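Local atomic coordinates of anti-H(O) lectin 1 (Ulex europaeus, PDB entry 1FX5), a protein that binds L-fucose as a legume lectin specific for the O(H) blood group, with calcium and manganese ions held in each subunit. Residues P42-G47 / G104-L109; F126-S131 / K160-N165. All coordinates share one frame; numbering follows the deposited sequence.

Contact 1 (P42-G47 / G104-L109); sequences PDETGG and GGYFGL. With NAG (2-acetamido-2-deoxy-beta-D-glucopyranose), chain C; MRD ((4R)-2-methylpentane-2,4-diol), chain H.
E44 and G104 meet by packing: CB of E44 lies 3.9 Å from N of G104, where the strand beginning at E44 passes the loop that leads into 105-106. Glycine suits this place, since it adopts the positive phi of 65° easily and leaves the E44 carboxylate close to the backbone. The chain of E44 runs out extended, and OE1 arrives at the edge of the Y106 ring, near its plane, 4.2 Å from CD1.

The hydrogen bonds that join the two sides pass through a molecule of methylpentanediol, probably from the crystallisation liquor. Its O2 donates to OE1 of E44 at 2.7 Å and accepts from N of G105 at 3.1 Å, the latter bond nearly straight at 171°. The same OE1 forms a salt bridge with R102. D87 and N134 also bind the diol, which therefore probably occupies the fucose site and mimics sugar hydroxyls.

A second set of bonds holds a glycan, probably N-linked at N23, against the strand. T45 carries OG1 opposite its backbone N (chi1 -174°), which brings the hydroxyl to O7 of the N-acetylglucosamine at 2.6 Å; N of G46 donates to that same O7 at 3.2 Å. P42 adds its CG, 3.4 Å from O3 of the sugar.

The glycan's acetamido oxygen is thus gripped by two donors from adjacent residues. Separately, the E44 carboxylate, paired with R102, and the G105 N-H offer one hydroxyl an acceptor and a donor, consistent with a monosaccharide site.

Contact 2 (F126-S131 / K160-N165); sequences FDTIGS and KRYGLN. With CA (calcium ion), chain G; MN (manganese (II) ion), chain F.
A lysine-to-carbonyl hydrogen bond, backed by aliphatic packing and a water bridge, joins the calcium-binding loop that follows strand 122-127 to the irregular loop between strands 154-157 and 168-175. T128 is the residue through which the metal loop makes this contact.

NZ of K160 donates to O of T128 at 2.8 Å, coming in with a C=O...N angle of 146° and 16° from the carbonyl plane. A lysine suits the place because its long, extended chain spans the gap and still offers nonpolar methylenes on the way: CD packs 3.7 Å from CB of T128, the two side chains crossing at about a right angle. The ammonium also donates to the carbonyls of P82 and K83.

Y162 reaches T128 with its hydroxyl, OH standing 3.7 Å from CB. Water 1, in the plane of the ring at its edge, joins OH of Y162 to OG1 of T128. A chi1 of 64° sets this OG1 between the backbone N and the carbonyl carbon of T128, on the side where the water lies; the threonine thus gives a methyl for packing and a hydroxyl for the bridge.

Next to T128 in the chain, D127 binds both metals: OD1 is shared by manganese, at 2.2 Å, and calcium, while OD2 binds calcium at 2.5 Å. OD2 also accepts from N of I129 at 3.2 Å, an Asx turn that helps to place O of I129 on the calcium, 2.4 Å away. N134 and D137 complete the protein ligands of calcium; E125, D137 and H142 those of manganese.

By bonding to three backbone carbonyls, the K160 ammonium ties the residue between two calcium ligands to P82 and K83, and it would probably polarise the T128 carbonyl.

Overall arrangement
Contact 1 closes along the chain before contact 2 opens, and their centres lie 16 Å apart within the legume lectin domain. Strand 44-59 carries the first segment of contact 1, and strand 122-127 leads into the first segment of contact 2; they are connected through strands 209-219 and 88-94, which pair in turn between them. The two contacts touch directly where CZ of F107 packs 3.9 Å from CG of D127, placing the 104-109 loop against a residue that binds both metals. N134 binds the calcium and also the diol held by E44 and G105, so the metal loop of contact 2 probably helps to shape the fucose site at contact 1.

Contact 1 (P42-G47 / G104-L109)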
ATOM      1  N   PRO A  42      15.290  14.097 -24.480  1.00 24.90           N
ATOM      2  CA  PRO A  42      15.887  15.403 -24.130  1.00 23.31           C
ATOM      3  C   PRO A  42      17.341  15.148 -23.697  1.00 22.34           C
ATOM      4  O   PRO A  42      17.668  14.018 -23.338  1.00 20.69           O
ATOM      5  CB  PRO A  42      15.081  15.841 -22.902  1.00 21.45           C
ATOM      6  CG  PRO A  42      13.790  15.096 -23.025  1.00 23.92           C
ATOM      7  CD  PRO A  42      14.149  13.767 -23.605  1.00 23.27           C
ATOM      8  N   ASP A  43      18.190  16.187 -23.669  1.00 23.31           N
ATOM      9  CA  ASP A  43      19.601  16.039 -23.262  1.00 22.58           C
ATOM     10  C   ASP A  43      19.702  15.428 -21.859  1.00 23.90           C
ATOM     11  O   ASP A  43      20.512  14.517 -21.620  1.00 24.46           O
ATOM     12  CB  ASP A  43      20.336  17.389 -23.285  1.00 27.40           C
ATOM     13  CG  ASP A  43      20.659  17.871 -24.701  1.00 34.85           C
ATOM     14  OD1 ASP A  43      21.209  18.988 -24.850  1.00 38.82           O
ATOM     15  OD2 ASP A  43      20.369  17.143 -25.675  1.00 39.81           O
ATOM     16  N   GLU A  44      18.943  15.993 -20.920  1.00 23.14           N
ATOM     17  CA  GLU A  44      18.912  15.518 -19.536  1.00 25.12           C
ATOM     18  C   GLU A  44      17.624  14.693 -19.477  1.00 24.35           C
ATOM     19  O   GLU A  44      16.528  15.251 -19.573  1.00 24.95           O
ATOM     20  CB  GLU A  44      18.880  16.706 -18.558  1.00 24.14           C
ATOM     21  CG  GLU A  44      20.208  17.472 -18.545  1.00 30.36           C
ATOM     22  CD  GLU A  44      20.226  18.703 -17.649  1.00 29.73           C
ATOM     23  OE1 GLU A  44      20.764  18.642 -16.531  1.00 35.91           O
ATOM     24  OE2 GLU A  44      19.746  19.754 -18.081  1.00 34.17           O
ATOM     25  N   THR A  45      17.741  13.378 -19.327  1.00 21.78           N
ATOM     26  CA  THR A  45      16.555  12.540 -19.277  1.00 17.97           C
ATOM     27  C   THR A  45      16.533  11.596 -18.061  1.00 19.18           C
ATOM     28  O   THR A  45      17.594  11.241 -17.527  1.00 20.05           O
ATOM     29  CB  THR A  45      16.425  11.757 -20.619  1.00 17.13           C
ATOM     30  OG1 THR A  45      15.196  11.023 -20.646  1.00 24.52           O
ATOM     31  CG2 THR A  45      17.586  10.807 -20.811  1.00 16.36           C
ATOM     32  N   GLY A  46      15.331  11.226 -17.603  1.00 15.23           N
ATOM     33  CA  GLY A  46      15.214  10.339 -16.453  1.00 16.75           C
ATOM     34  C   GLY A  46      13.793   9.884 -16.108  1.00 17.68           C
ATOM     35  O   GLY A  46      12.843  10.207 -16.843  1.00 18.19           O
ATOM     36  N   GLY A  47      13.639   9.125 -15.012  1.00 16.68           N
ATOM     37  CA  GLY A  47      12.321   8.645 -14.603  1.00 15.15           C
ATOM     38  C   GLY A  47      12.235   8.409 -13.106  1.00 16.59           C
ATOM     39  O   GLY A  47      13.266   8.416 -12.442  1.00 17.63           O
ATOM     40  N   GLY A 104      19.306  14.346 -15.497  1.00 18.31           N
ATOM     41  CA  GLY A 104      20.742  14.515 -15.656  1.00 16.92           C
ATOM     42  C   GLY A 104      21.376  14.376 -14.275  1.00 16.42           C
ATOM     43  O   GLY A 104      20.896  13.575 -13.471  1.00 15.18           O
ATOM     44  N   GLY A 105      22.386  15.183 -13.946  1.00 14.59           N
ATOM     45  CA  GLY A 105      23.015  15.070 -12.638  1.00 14.26           C
ATOM     46  C   GLY A 105      22.198  15.499 -11.424  1.00 15.80           C
ATOM     47  O   GLY A 105      22.682  15.466 -10.292  1.00 15.72           O
ATOM     48  N   TYR A 106      20.962  15.909 -11.645  1.00 17.80           N
ATOM     49  CA  TYR A 106      20.099  16.337 -10.556  1.00 15.69           C
ATOM     50  C   TYR A 106      19.092  15.239 -10.162  1.00 16.05           C
ATOM     51  O   TYR A 106      18.199  15.474  -9.334  1.00 17.29           O
ATOM     52  CB  TYR A 106      19.438  17.680 -10.906  1.00 15.00           C
ATOM     53  CG  TYR A 106      20.452  18.797 -11.077  1.00 14.99           C
ATOM     54  CD1 TYR A 106      20.797  19.266 -12.336  1.00 15.71           C
ATOM     55  CD2 TYR A 106      21.069  19.370  -9.976  1.00 16.32           C
ATOM     56  CE1 TYR A 106      21.723  20.290 -12.495  1.00 17.15           C
ATOM     57  CE2 TYR A 106      22.012  20.398 -10.123  1.00 19.15           C
ATOM     58  CZ  TYR A 106      22.327  20.853 -11.383  1.00 18.82           C
ATOM     59  OH  TYR A 106      23.211  21.892 -11.525  1.00 16.62           O
ATOM     60  N   PHE A 107      19.204  14.076 -10.818  1.00 13.72           N
ATOM     61  CA  PHE A 107      18.366  12.886 -10.579  1.00 16.31           C
ATOM     62  C   PHE A 107      16.849  12.992 -10.597  1.00 17.82           C
ATOM     63  O   PHE A 107      16.168  12.063 -10.101  1.00 17.21           O
ATOM     64  CB  PHE A 107      18.733  12.250  -9.223  1.00 13.45           C
ATOM     65  CG  PHE A 107      20.189  11.922  -9.071  1.00 15.76           C
ATOM     66  CD1 PHE A 107      21.007  12.676  -8.232  1.00 14.83           C
ATOM     67  CD2 PHE A 107      20.747  10.859  -9.768  1.00 17.25           C
ATOM     68  CE1 PHE A 107      22.359  12.381  -8.090  1.00 15.60           C
ATOM     69  CE2 PHE A 107      22.103  10.559  -9.633  1.00 18.63           C
ATOM     70  CZ  PHE A 107      22.908  11.327  -8.789  1.00 16.84           C
ATOM     71  N   GLY A 108      16.329  14.094 -11.129  1.00 15.60           N
ATOM     72  CA  GLY A 108      14.894  14.287 -11.182  1.00 14.08           C
ATOM     73  C   GLY A 108      14.324  14.740  -9.838  1.00 17.15           C
ATOM     74  O   GLY A 108      13.114  14.963  -9.717  1.00 16.35           O
ATOM     75  N   LEU A 109      15.187  14.942  -8.841  1.00 16.75           N
ATOM     76  CA  LEU A 109      14.752  15.362  -7.510  1.00 16.22           C
ATOM     77  C   LEU A 109      14.912  16.842  -7.192  1.00 17.93           C
ATOM     78  O   LEU A 109      14.178  17.383  -6.345  1.00 18.34           O
ATOM     79  CB  LEU A 109      15.526  14.563  -6.447  1.00 15.17           C
ATOM     80  CG  LEU A 109      15.503  13.032  -6.509  1.00 14.22           C
ATOM     81  CD1 LEU A 109      16.422  12.464  -5.414  1.00 13.10           C
ATOM     82  CD2 LEU A 109      14.070  12.541  -6.334  1.00 10.71           C
TER
HETATM   83  C1  NAG C   1      10.417  11.274 -21.584  1.00 41.86           C
HETATM   84  C2  NAG C   1      10.994  12.677 -21.327  1.00 43.63           C
HETATM   85  C3  NAG C   1      10.113  13.708 -22.057  1.00 48.25           C
HETATM   86  C4  NAG C   1      10.049  13.381 -23.564  1.00 47.31           C
HETATM   87  C5  NAG C   1       9.588  11.920 -23.765  1.00 47.08           C
HETATM   88  C6  NAG C   1       9.695  11.465 -25.218  1.00 46.97           C
HETATM   89  C7  NAG C   1      12.175  12.809 -19.197  1.00 36.82           C
HETATM   90  C8  NAG C   1      12.100  13.201 -17.727  1.00 35.04           C
HETATM   91  N2  NAG C   1      11.059  13.001 -19.907  1.00 40.14           N
HETATM   92  O3  NAG C   1      10.653  15.034 -21.847  1.00 53.52           O
HETATM   93  O4  NAG C   1       9.113  14.274 -24.225  1.00 48.70           O
HETATM   94  O5  NAG C   1      10.406  11.007 -22.997  1.00 44.39           O
HETATM   95  O6  NAG C   1      10.967  11.796 -25.771  1.00 49.90           O
HETATM   96  O7  NAG C   1      13.190  12.291 -19.662  1.00 28.64           O
HETATM   97  C1  MRD H1252      24.248  19.335 -16.928  1.00 21.56           C
HETATM   98  C2  MRD H1252      24.387  18.093 -16.031  1.00 22.79           C
HETATM   99  O2  MRD H1252      23.110  17.435 -15.952  1.00 20.52           O
HETATM  100  CM  MRD H1252      24.803  18.523 -14.615  1.00 18.03           C
HETATM  101  C3  MRD H1252      25.412  17.138 -16.673  1.00 20.89           C
HETATM  102  C4  MRD H1252      25.236  15.637 -16.386  1.00 20.91           C
HETATM  103  O4  MRD H1252      25.359  15.382 -14.986  1.00 23.50           O
HETATM  104  C5  MRD H1252      26.295  14.827 -17.132  1.00 16.51           C

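Contact 2 (F126-S131 / K160-N165)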
ATOM      1  N   PHE A 126      23.576   6.757  -5.629  1.00 13.03           N
ATOM      2  CA  PHE A 126      24.549   5.842  -6.237  1.00 14.27           C
ATOM      3  C   PHE A 126      24.887   6.690  -7.473  1.00 16.60           C
ATOM      4  O   PHE A 126      24.309   6.529  -8.572  1.00 11.96           O
ATOM      5  CB  PHE A 126      23.862   4.516  -6.598  1.00 13.52           C
ATOM      6  CG  PHE A 126      23.282   3.795  -5.392  1.00 18.53           C
ATOM      7  CD1 PHE A 126      21.957   3.970  -5.031  1.00 16.78           C
ATOM      8  CD2 PHE A 126      24.095   2.998  -4.577  1.00 19.58           C
ATOM      9  CE1 PHE A 126      21.459   3.373  -3.884  1.00 18.68           C
ATOM     10  CE2 PHE A 126      23.590   2.391  -3.422  1.00 16.49           C
ATOM     11  CZ  PHE A 126      22.273   2.585  -3.079  1.00 18.02           C
ATOM     12  N   ASP A 127      25.756   7.667  -7.218  1.00 14.61           N
ATOM     13  CA  ASP A 127      26.230   8.641  -8.180  1.00 12.94           C
ATOM     14  C   ASP A 127      27.393   8.150  -9.036  1.00 14.63           C
ATOM     15  O   ASP A 127      28.529   8.035  -8.555  1.00 11.01           O
ATOM     16  CB  ASP A 127      26.591   9.899  -7.383  1.00 12.47           C
ATOM     17  CG  ASP A 127      26.729  11.133  -8.249  1.00 13.07           C
ATOM     18  OD1 ASP A 127      26.628  12.259  -7.724  1.00 12.58           O
ATOM     19  OD2 ASP A 127      26.946  10.991  -9.454  1.00 14.93           O
ATOM     20  N   THR A 128      27.123   7.966 -10.329  1.00 12.88           N
ATOM     21  CA  THR A 128      28.144   7.483 -11.262  1.00 15.52           C
ATOM     22  C   THR A 128      29.131   8.488 -11.873  1.00 16.32           C
ATOM     23  O   THR A 128      30.023   8.074 -12.613  1.00 18.90           O
ATOM     24  CB  THR A 128      27.530   6.597 -12.375  1.00 12.42           C
ATOM     25  OG1 THR A 128      26.649   7.388 -13.173  1.00 13.91           O
ATOM     26  CG2 THR A 128      26.754   5.423 -11.786  1.00 11.61           C
ATOM     27  N   ILE A 129      28.968   9.788 -11.605  1.00 17.77           N
ATOM     28  CA  ILE A 129      29.893  10.802 -12.141  1.00 17.40           C
ATOM     29  C   ILE A 129      30.076  12.001 -11.185  1.00 16.97           C
ATOM     30  O   ILE A 129      29.075  12.578 -10.711  1.00 15.00           O
ATOM     31  CB  ILE A 129      29.468  11.301 -13.566  1.00 20.26           C
ATOM     32  CG1 ILE A 129      30.660  11.948 -14.285  1.00 22.59           C
ATOM     33  CG2 ILE A 129      28.279  12.270 -13.508  1.00 17.97           C
ATOM     34  CD1 ILE A 129      31.614  10.950 -14.979  1.00 26.26           C
ATOM     35  N   GLY A 130      31.338  12.353 -10.891  1.00 14.46           N
ATOM     36  CA  GLY A 130      31.656  13.478 -10.000  1.00 14.11           C
ATOM     37  C   GLY A 130      32.332  14.686 -10.657  1.00 18.27           C
ATOM     38  O   GLY A 130      32.113  14.950 -11.842  1.00 20.04           O
ATOM     39  N   SER A 131      33.117  15.462  -9.910  1.00 20.90           N
ATOM     40  CA  SER A 131      33.777  16.621 -10.514  1.00 23.18           C
ATOM     41  C   SER A 131      34.900  16.132 -11.427  1.00 24.69           C
ATOM     42  O   SER A 131      35.490  15.074 -11.169  1.00 22.64           O
ATOM     43  CB  SER A 131      34.341  17.567  -9.449  1.00 20.99           C
ATOM     44  OG  SER A 131      35.157  16.865  -8.545  1.00 28.83           O
ATOM     45  N   LYS A 160      32.347   1.848  -9.465  1.00 21.20           N
ATOM     46  CA  LYS A 160      31.200   1.342 -10.232  1.00 21.93           C
ATOM     47  C   LYS A 160      31.519   0.232 -11.246  1.00 20.52           C
ATOM     48  O   LYS A 160      32.575   0.240 -11.870  1.00 20.06           O
ATOM     49  CB  LYS A 160      30.470   2.528 -10.919  1.00 19.79           C
ATOM     50  CG  LYS A 160      31.389   3.406 -11.795  1.00 19.00           C
ATOM     51  CD  LYS A 160      30.630   4.507 -12.515  1.00 16.40           C
ATOM     52  CE  LYS A 160      31.465   5.080 -13.655  1.00 14.42           C
ATOM     53  NZ  LYS A 160      30.755   6.128 -14.429  1.00 12.03           N
ATOM     54  N   ARG A 161      30.575  -0.694 -11.420  1.00 18.63           N
ATOM     55  CA  ARG A 161      30.705  -1.815 -12.341  1.00 16.11           C
ATOM     56  C   ARG A 161      29.432  -1.829 -13.183  1.00 19.60           C
ATOM     57  O   ARG A 161      28.362  -1.528 -12.653  1.00 21.40           O
ATOM     58  CB  ARG A 161      30.808  -3.131 -11.563  1.00 14.69           C
ATOM     59  CG  ARG A 161      32.046  -3.268 -10.699  1.00 10.23           C
ATOM     60  CD  ARG A 161      32.147  -4.645 -10.056  1.00 14.18           C
ATOM     61  NE  ARG A 161      33.336  -4.731  -9.203  1.00 15.95           N
ATOM     62  CZ  ARG A 161      33.590  -5.691  -8.317  1.00 18.95           C
ATOM     63  NH1 ARG A 161      32.747  -6.693  -8.138  1.00 19.43           N
ATOM     64  NH2 ARG A 161      34.699  -5.622  -7.583  1.00 20.46           N
ATOM     65  N   TYR A 162      29.532  -2.179 -14.468  1.00 17.82           N
ATOM     66  CA  TYR A 162      28.372  -2.223 -15.357  1.00 18.58           C
ATOM     67  C   TYR A 162      28.145  -3.639 -15.883  1.00 20.70           C
ATOM     68  O   TYR A 162      29.061  -4.452 -15.843  1.00 21.14           O
ATOM     69  CB  TYR A 162      28.580  -1.289 -16.556  1.00 16.20           C
ATOM     70  CG  TYR A 162      28.442   0.178 -16.253  1.00 17.32           C
ATOM     71  CD1 TYR A 162      29.457   0.869 -15.603  1.00 17.43           C
ATOM     72  CD2 TYR A 162      27.265   0.860 -16.552  1.00 13.83           C
ATOM     73  CE1 TYR A 162      29.300   2.195 -15.245  1.00 17.16           C
ATOM     74  CE2 TYR A 162      27.094   2.190 -16.202  1.00 13.98           C
ATOM     75  CZ  TYR A 162      28.109   2.847 -15.543  1.00 19.00           C
ATOM     76  OH  TYR A 162      27.925   4.141 -15.133  1.00 19.46           O
ATOM     77  N   GLY A 163      26.930  -3.924 -16.369  1.00 23.34           N
ATOM     78  CA  GLY A 163      26.619  -5.247 -16.904  1.00 23.47           C
ATOM     79  C   GLY A 163      25.780  -6.160 -16.031  1.00 25.85           C
ATOM     80  O   GLY A 163      25.827  -6.071 -14.800  1.00 25.10           O
ATOM     81  N   LEU A 164      25.052  -7.084 -16.659  1.00 28.75           N
ATOM     82  CA  LEU A 164      24.197  -8.021 -15.924  1.00 31.21           C
ATOM     83  C   LEU A 164      25.007  -8.969 -15.036  1.00 31.90           C
ATOM     84  O   LEU A 164      24.523  -9.466 -14.018  1.00 33.66           O
ATOM     85  CB  LEU A 164      23.310  -8.828 -16.880  1.00 32.61           C
ATOM     86  CG  LEU A 164      21.821  -8.998 -16.505  1.00 37.67           C
ATOM     87  CD1 LEU A 164      21.296 -10.286 -17.162  1.00 37.85           C
ATOM     88  CD2 LEU A 164      21.575  -9.067 -14.978  1.00 33.78           C
ATOM     89  N   ASN A 165      26.252  -9.207 -15.416  1.00 32.66           N
ATOM     90  CA  ASN A 165      27.117 -10.089 -14.641  1.00 33.15           C
ATOM     91  C   ASN A 165      27.619  -9.386 -13.354  1.00 30.76           C
ATOM     92  O   ASN A 165      28.209 -10.026 -12.457  1.00 29.89           O
ATOM     93  CB  ASN A 165      28.297 -10.577 -15.511  1.00 35.90           C
ATOM     94  CG  ASN A 165      29.111  -9.420 -16.123  1.00 42.34           C
ATOM     95  OD1 ASN A 165      28.586  -8.586 -16.882  1.00 44.68           O
ATOM     96  ND2 ASN A 165      30.401  -9.387 -15.815  1.00 46.33           N
TER
HETATM   97 CA    CA G 251      26.994  13.428  -9.982  1.00 12.64          CA
HETATM   98 MN    MN F 250      26.887  13.258  -5.819  1.00 14.20          MN
HETATM   99  O   HOH W   1      25.610   5.521 -15.070  1.00 18.18           O
HETATM  100  O   HOH W   2      25.133  14.441  -5.991  1.00 12.98           O
HETATM  101  O   HOH W   3      27.346  14.061  -3.830  1.00  9.80           O
HETATM  102  O   HOH W   4      25.603  12.328 -11.442  1.00 15.39           O
HETATM  103  O   HOH W   5      25.147  14.532  -9.047  1.00 11.96           O